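Local coordinates for periplasmic oligopeptide-binding protein (Burkholderia pseudomallei, PDB 3ZS6) that probably binds oligopeptides in the periplasm, as the solute-binding component of an ABC transport system that carries peptides across the membrane, at residues K388-M391 with K392-D396; G450-A453 with A454-Q458. All coordinates share one frame; numbering follows the deposited sequence.

Contact 1: K388-M391 with K392-D396; sequences KVLM and KQRHD
The carbonyl oxygen of M391 is gripped by two donors. H395 N, one helical turn on, lies 3.1 Å from M391 O with an N-H...O angle of 169°, and a water gives the same oxygen a second hydrogen bond. That water in turn accepts from R394 NE, which lies 2.9 Å away, so it ties the arginine side chain back to the backbone of its own helix. The water sits at the edge of the guanidinium, in its plane, and helps to fix the rotation of that group. R394 is bent at chi3 (-42°), which brings its end back along the helix to M391 and L390: NH2 comes 3.4 Å from M391 CG in one of the two M391 conformers, and NH1 rests 3.8 Å from L390 CD2, both approaches oblique to the guanidinium plane. NH1 also donates to R403 O, and R394 NE has a long, weak ion pair with D404. Helix 387-395 forms the crossover of a beta-alpha-beta unit in this family 5 solute-binding fold, from strand 379-385 to strand 401-407, both parallel to strand 350-356 between them. R394 packs on an apolar side chain of the bound peptide, as does M391 in this conformer, which places this face of the helix at the ligand site. With V389 CG1 anti to its backbone N (chi1 165°), that methyl lies alongside the extended Q393 chain and touches Q393 CD at 3.8 Å. Q393 OE1 is buried here with no polar partner in the model. Q393 N donates to V389 O at 2.8 Å, the shortest of the four backbone bonds across the contact. H395 CD2 is 3.3 Å from M391 O, while NE2 is hydrogen-bonded to E24. K392 CG packs 3.4 Å from K388 O.

Contact 2: G450-A453 with A454-Q458; sequences GARA and ALLTQ
A454 N donates to G450 O at 3.1 Å, one of four successive i to i+4 backbone bonds in helix 449-464, an alpha-helix that packs against helix 434-443. The methyl of A454 also rests beside the preceding turn, its CB 3.5 Å from A451 O. L455 N repeats the pattern with A451 O, and its side chain touches E442 and A443 of helix 434-443. L456 N bonds to R452 O at 2.9 Å, and its CD1 methyl lies over the centre of one face of the R452 guanidinium, 3.7 Å from R452 CZ. R452 reaches this position with CG anti to its N (chi1 179°) and a chain extended as far as NE. The flat group is also held at its polar atoms, NH2 by a salt bridge to D412 and NE by a hydrogen bond to N444. T457 then uses both its N and its hydroxyl on A453 O. With OG1 beside its own backbone N (chi1 -61°), the hydroxyl donates at 2.9 Å from above the carbonyl plane, 43° out of it, and OG1 in turn accepts from Q315 N.

Contact 1 comes first along the chain, on helix 387-395, and contact 2 follows on helix 449-464, so the two are in series and share no helix. Their centres are 33 Å apart and their nearest atoms about 22 Å. Helix 387-395 connects strands 379-385 and 401-407 of the mixed sheet, and helix 449-464 precedes strand 470-480 of that same sheet; the two stretches therefore do not meet directly and are related through the sheet their helices adjoin in sequence. Contact 1 faces the bound peptide, whereas contact 2, farther from the centre of the chain, is structural packing that joins its helix to helices 414-417 and 434-443 and to the loop around Q315.

Contact 1: K388-M391 with K392-D396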
ATOM      1  N   LYS A 388       7.860   9.169   6.734  1.00 14.13           N
ATOM      2  CA  LYS A 388       7.181  10.273   6.046  1.00 17.44           C
ATOM      3  C   LYS A 388       8.141  11.036   5.150  1.00 14.65           C
ATOM      4  O   LYS A 388       7.778  11.471   4.060  1.00 16.57           O
ATOM      5  CB  LYS A 388       6.569  11.256   7.053  1.00 24.95           C
ATOM      6  CG  LYS A 388       5.183  10.881   7.538  1.00 38.67           C
ATOM      7  CD  LYS A 388       4.854  11.588   8.849  1.00 44.31           C
ATOM      8  CE  LYS A 388       5.073  13.090   8.747  1.00 48.13           C
ATOM      9  NZ  LYS A 388       4.774  13.780  10.042  1.00 51.30           N
ATOM     10  N   VAL A 389       9.360  11.227   5.644  1.00 11.05           N
ATOM     11  CA  VAL A 389      10.397  11.914   4.888  1.00 16.03           C
ATOM     12  C   VAL A 389      10.831  11.059   3.699  1.00 15.98           C
ATOM     13  O   VAL A 389      11.000  11.557   2.586  1.00 17.19           O
ATOM     14  CB  VAL A 389      11.609  12.242   5.784  1.00 15.44           C
ATOM     15  CG1 VAL A 389      12.837  12.626   4.940  1.00 11.64           C
ATOM     16  CG2 VAL A 389      11.247  13.351   6.766  1.00 17.67           C
ATOM     17  N   LEU A 390      11.012   9.768   3.941  1.00 10.55           N
ATOM     18  CA  LEU A 390      11.395   8.856   2.870  1.00  7.79           C
ATOM     19  C   LEU A 390      10.372   8.931   1.745  1.00 10.02           C
ATOM     20  O   LEU A 390      10.742   9.043   0.580  1.00 13.60           O
ATOM     21  CB  LEU A 390      11.496   7.420   3.389  1.00 12.02           C
ATOM     22  CG  LEU A 390      11.926   6.389   2.333  1.00 15.55           C
ATOM     23  CD1 LEU A 390      13.284   6.777   1.751  1.00 12.52           C
ATOM     24  CD2 LEU A 390      11.965   4.992   2.933  1.00 14.90           C
ATOM     25  N   MET A 391       9.084   8.868   2.093  1.00  7.79           N
ATOM     26  CA  MET A 391       8.036   8.928   1.078  0.52 11.04           C
ATOM     27  C   MET A 391       8.160  10.184   0.221  1.00 11.64           C
ATOM     28  O   MET A 391       8.086  10.104  -1.008  1.00  9.35           O
ATOM     29  CB  MET A 391       6.634   8.839   1.692  0.52 14.40           C
ATOM     30  CG  MET A 391       6.072   7.419   1.755  0.52 16.34           C
ATOM     31  SD  MET A 391       4.314   7.333   2.191  0.52 14.86           S
ATOM     32  CE  MET A 391       4.236   8.525   3.525  0.52 17.59           C
ATOM     33  N   LYS A 392       8.355  11.333   0.864  1.00 13.50           N
ATOM     34  CA  LYS A 392       8.506  12.594   0.148  1.00 14.67           C
ATOM     35  C   LYS A 392       9.754  12.583  -0.724  1.00 16.75           C
ATOM     36  O   LYS A 392       9.725  13.012  -1.878  1.00 13.55           O
ATOM     37  CB  LYS A 392       8.554  13.771   1.127  1.00 21.14           C
ATOM     38  CG  LYS A 392       7.250  13.997   1.872  1.00 40.85           C
ATOM     39  CD  LYS A 392       7.339  15.184   2.825  1.00 56.04           C
ATOM     40  CE  LYS A 392       6.037  15.383   3.591  1.00 60.01           C
ATOM     41  NZ  LYS A 392       6.095  16.573   4.485  1.00 61.96           N
ATOM     42  N   GLN A 393      10.859  12.091  -0.172  1.00 15.19           N
ATOM     43  CA  GLN A 393      12.097  12.051  -0.945  1.00 18.82           C
ATOM     44  C   GLN A 393      11.972  11.202  -2.211  1.00 14.21           C
ATOM     45  O   GLN A 393      12.493  11.573  -3.259  1.00 13.82           O
ATOM     46  CB  GLN A 393      13.268  11.578  -0.082  1.00 17.62           C
ATOM     47  CG  GLN A 393      13.779  12.652   0.872  1.00 23.30           C
ATOM     48  CD  GLN A 393      14.911  12.152   1.751  1.00 35.79           C
ATOM     49  OE1 GLN A 393      15.095  10.948   1.919  1.00 35.51           O
ATOM     50  NE2 GLN A 393      15.681  13.079   2.310  1.00 42.76           N
ATOM     51  N   ARG A 394      11.282  10.068  -2.116  1.00 14.38           N
ATOM     52  CA  ARG A 394      11.073   9.218  -3.288  1.00  7.42           C
ATOM     53  C   ARG A 394      10.222   9.940  -4.350  1.00  8.26           C
ATOM     54  O   ARG A 394      10.555   9.923  -5.539  1.00 10.13           O
ATOM     55  CB  ARG A 394      10.466   7.860  -2.890  1.00  8.76           C
ATOM     56  CG  ARG A 394      11.407   6.991  -2.049  1.00  6.89           C
ATOM     57  CD  ARG A 394      10.814   5.625  -1.684  1.00 11.11           C
ATOM     58  NE  ARG A 394       9.407   5.688  -1.278  1.00 12.72           N
ATOM     59  CZ  ARG A 394       8.822   4.876  -0.395  1.00 17.70           C
ATOM     60  NH1 ARG A 394       9.530   3.935   0.231  1.00 11.83           N
ATOM     61  NH2 ARG A 394       7.516   5.011  -0.132  1.00 12.86           N
ATOM     62  N   HIS A 395       9.132  10.580  -3.923  1.00 11.55           N
ATOM     63  CA  HIS A 395       8.312  11.364  -4.853  1.00 15.92           C
ATOM     64  C   HIS A 395       9.147  12.423  -5.573  1.00 13.21           C
ATOM     65  O   HIS A 395       8.953  12.673  -6.765  1.00 16.20           O
ATOM     66  CB  HIS A 395       7.132  12.045  -4.132  1.00 12.76           C
ATOM     67  CG  HIS A 395       5.949  11.151  -3.918  1.00 17.22           C
ATOM     68  ND1 HIS A 395       5.229  10.608  -4.961  1.00 17.40           N
ATOM     69  CD2 HIS A 395       5.352  10.713  -2.781  1.00 14.48           C
ATOM     70  CE1 HIS A 395       4.247   9.866  -4.476  1.00 17.25           C
ATOM     71  NE2 HIS A 395       4.299   9.913  -3.157  1.00 13.43           N
ATOM     72  N   ASP A 396      10.068  13.048  -4.842  1.00 11.83           N
ATOM     73  CA  ASP A 396      10.815  14.193  -5.367  1.00 13.28           C
ATOM     74  C   ASP A 396      12.130  13.755  -6.001  1.00 16.55           C
ATOM     75  O   ASP A 396      12.916  14.590  -6.466  1.00 18.36           O
ATOM     76  CB  ASP A 396      11.098  15.226  -4.261  1.00 15.27           C
ATOM     77  CG  ASP A 396       9.826  15.884  -3.719  1.00 22.16           C
ATOM     78  OD1 ASP A 396       8.765  15.742  -4.353  1.00 15.92           O
ATOM     79  OD2 ASP A 396       9.890  16.551  -2.661  1.00 22.89           O
TER
HETATM   80  O   HOH W   1       7.057   7.349  -1.896  1.00 17.39           O

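Contact 2: G450-A453 with A454-Q458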
ATOM      1  N   GLY A 450      -8.779 -14.799 -19.494  1.00 37.46           N
ATOM      2  CA  GLY A 450      -7.585 -15.502 -19.922  1.00 38.89           C
ATOM      3  C   GLY A 450      -6.754 -14.646 -20.857  1.00 40.96           C
ATOM      4  O   GLY A 450      -5.541 -14.531 -20.696  1.00 44.32           O
ATOM      5  N   ALA A 451      -7.418 -14.039 -21.837  1.00 42.65           N
ATOM      6  CA  ALA A 451      -6.759 -13.158 -22.793  1.00 41.25           C
ATOM      7  C   ALA A 451      -6.169 -11.939 -22.092  1.00 39.77           C
ATOM      8  O   ALA A 451      -5.031 -11.544 -22.352  1.00 38.12           O
ATOM      9  CB  ALA A 451      -7.740 -12.724 -23.870  1.00 38.39           C
ATOM     10  N   ARG A 452      -6.960 -11.336 -21.212  1.00 37.72           N
ATOM     11  CA  ARG A 452      -6.489 -10.214 -20.420  1.00 34.22           C
ATOM     12  C   ARG A 452      -5.207 -10.600 -19.687  1.00 28.28           C
ATOM     13  O   ARG A 452      -4.198  -9.899 -19.775  1.00 27.18           O
ATOM     14  CB  ARG A 452      -7.563  -9.781 -19.417  1.00 36.14           C
ATOM     15  CG  ARG A 452      -7.143  -8.626 -18.521  1.00 25.09           C
ATOM     16  CD  ARG A 452      -8.281  -8.172 -17.619  1.00 24.51           C
ATOM     17  NE  ARG A 452      -7.897  -7.028 -16.789  1.00 29.48           N
ATOM     18  CZ  ARG A 452      -7.505  -7.112 -15.521  1.00 29.46           C
ATOM     19  NH1 ARG A 452      -7.439  -8.292 -14.914  1.00 22.31           N
ATOM     20  NH2 ARG A 452      -7.184  -6.008 -14.854  1.00 28.98           N
ATOM     21  N   ALA A 453      -5.250 -11.726 -18.977  1.00 24.01           N
ATOM     22  CA  ALA A 453      -4.119 -12.170 -18.167  1.00 32.04           C
ATOM     23  C   ALA A 453      -2.848 -12.310 -18.994  1.00 34.48           C
ATOM     24  O   ALA A 453      -1.772 -11.880 -18.580  1.00 29.65           O
ATOM     25  CB  ALA A 453      -4.444 -13.486 -17.473  1.00 34.61           C
ATOM     26  N   ALA A 454      -2.987 -12.923 -20.165  1.00 35.56           N
ATOM     27  CA  ALA A 454      -1.861 -13.148 -21.052  1.00 36.75           C
ATOM     28  C   ALA A 454      -1.176 -11.830 -21.381  1.00 30.84           C
ATOM     29  O   ALA A 454       0.048 -11.716 -21.301  1.00 29.04           O
ATOM     30  CB  ALA A 454      -2.327 -13.834 -22.328  1.00 41.53           C
ATOM     31  N   LEU A 455      -1.976 -10.835 -21.749  1.00 24.98           N
ATOM     32  CA  LEU A 455      -1.445  -9.524 -22.100  1.00 24.64           C
ATOM     33  C   LEU A 455      -0.818  -8.808 -20.894  1.00 30.02           C
ATOM     34  O   LEU A 455       0.208  -8.143 -21.030  1.00 29.67           O
ATOM     35  CB  LEU A 455      -2.534  -8.657 -22.744  1.00 26.39           C
ATOM     36  CG  LEU A 455      -2.987  -9.103 -24.139  1.00 33.73           C
ATOM     37  CD1 LEU A 455      -3.944  -8.091 -24.764  1.00 35.34           C
ATOM     38  CD2 LEU A 455      -1.786  -9.323 -25.042  1.00 36.53           C
ATOM     39  N   LEU A 456      -1.424  -8.945 -19.716  1.00 22.60           N
ATOM     40  CA  LEU A 456      -0.860  -8.309 -18.527  1.00 22.56           C
ATOM     41  C   LEU A 456       0.463  -8.962 -18.135  1.00 23.28           C
ATOM     42  O   LEU A 456       1.384  -8.292 -17.667  1.00 22.22           O
ATOM     43  CB  LEU A 456      -1.845  -8.335 -17.354  1.00 20.72           C
ATOM     44  CG  LEU A 456      -3.114  -7.496 -17.506  1.00 23.34           C
ATOM     45  CD1 LEU A 456      -3.923  -7.526 -16.207  1.00 22.69           C
ATOM     46  CD2 LEU A 456      -2.783  -6.060 -17.905  1.00 18.42           C
ATOM     47  N   THR A 457       0.548 -10.274 -18.330  1.00 23.74           N
ATOM     48  CA  THR A 457       1.768 -11.011 -18.046  1.00 22.72           C
ATOM     49  C   THR A 457       2.866 -10.547 -18.997  1.00 28.39           C
ATOM     50  O   THR A 457       4.001 -10.288 -18.580  1.00 26.88           O
ATOM     51  CB  THR A 457       1.558 -12.531 -18.202  1.00 27.24           C
ATOM     52  OG1 THR A 457       0.560 -12.974 -17.275  1.00 32.42           O
ATOM     53  CG2 THR A 457       2.850 -13.283 -17.938  1.00 24.54           C
ATOM     54  N   GLN A 458       2.516 -10.426 -20.275  1.00 26.77           N
ATOM     55  CA  GLN A 458       3.461  -9.952 -21.278  1.00 30.75           C
ATOM     56  C   GLN A 458       3.966  -8.555 -20.929  1.00 24.15           C
ATOM     57  O   GLN A 458       5.166  -8.300 -20.965  1.00 24.46           O
ATOM     58  CB  GLN A 458       2.839  -9.966 -22.674  1.00 31.11           C
ATOM     59  CG  GLN A 458       3.777  -9.454 -23.753  1.00 34.38           C
ATOM     60  CD  GLN A 458       3.125  -9.396 -25.120  1.00 37.05           C
ATOM     61  OE1 GLN A 458       1.950  -9.736 -25.281  1.00 34.62           O
ATOM     62  NE2 GLN A 458       3.889  -8.954 -26.116  1.00 39.27           N
TER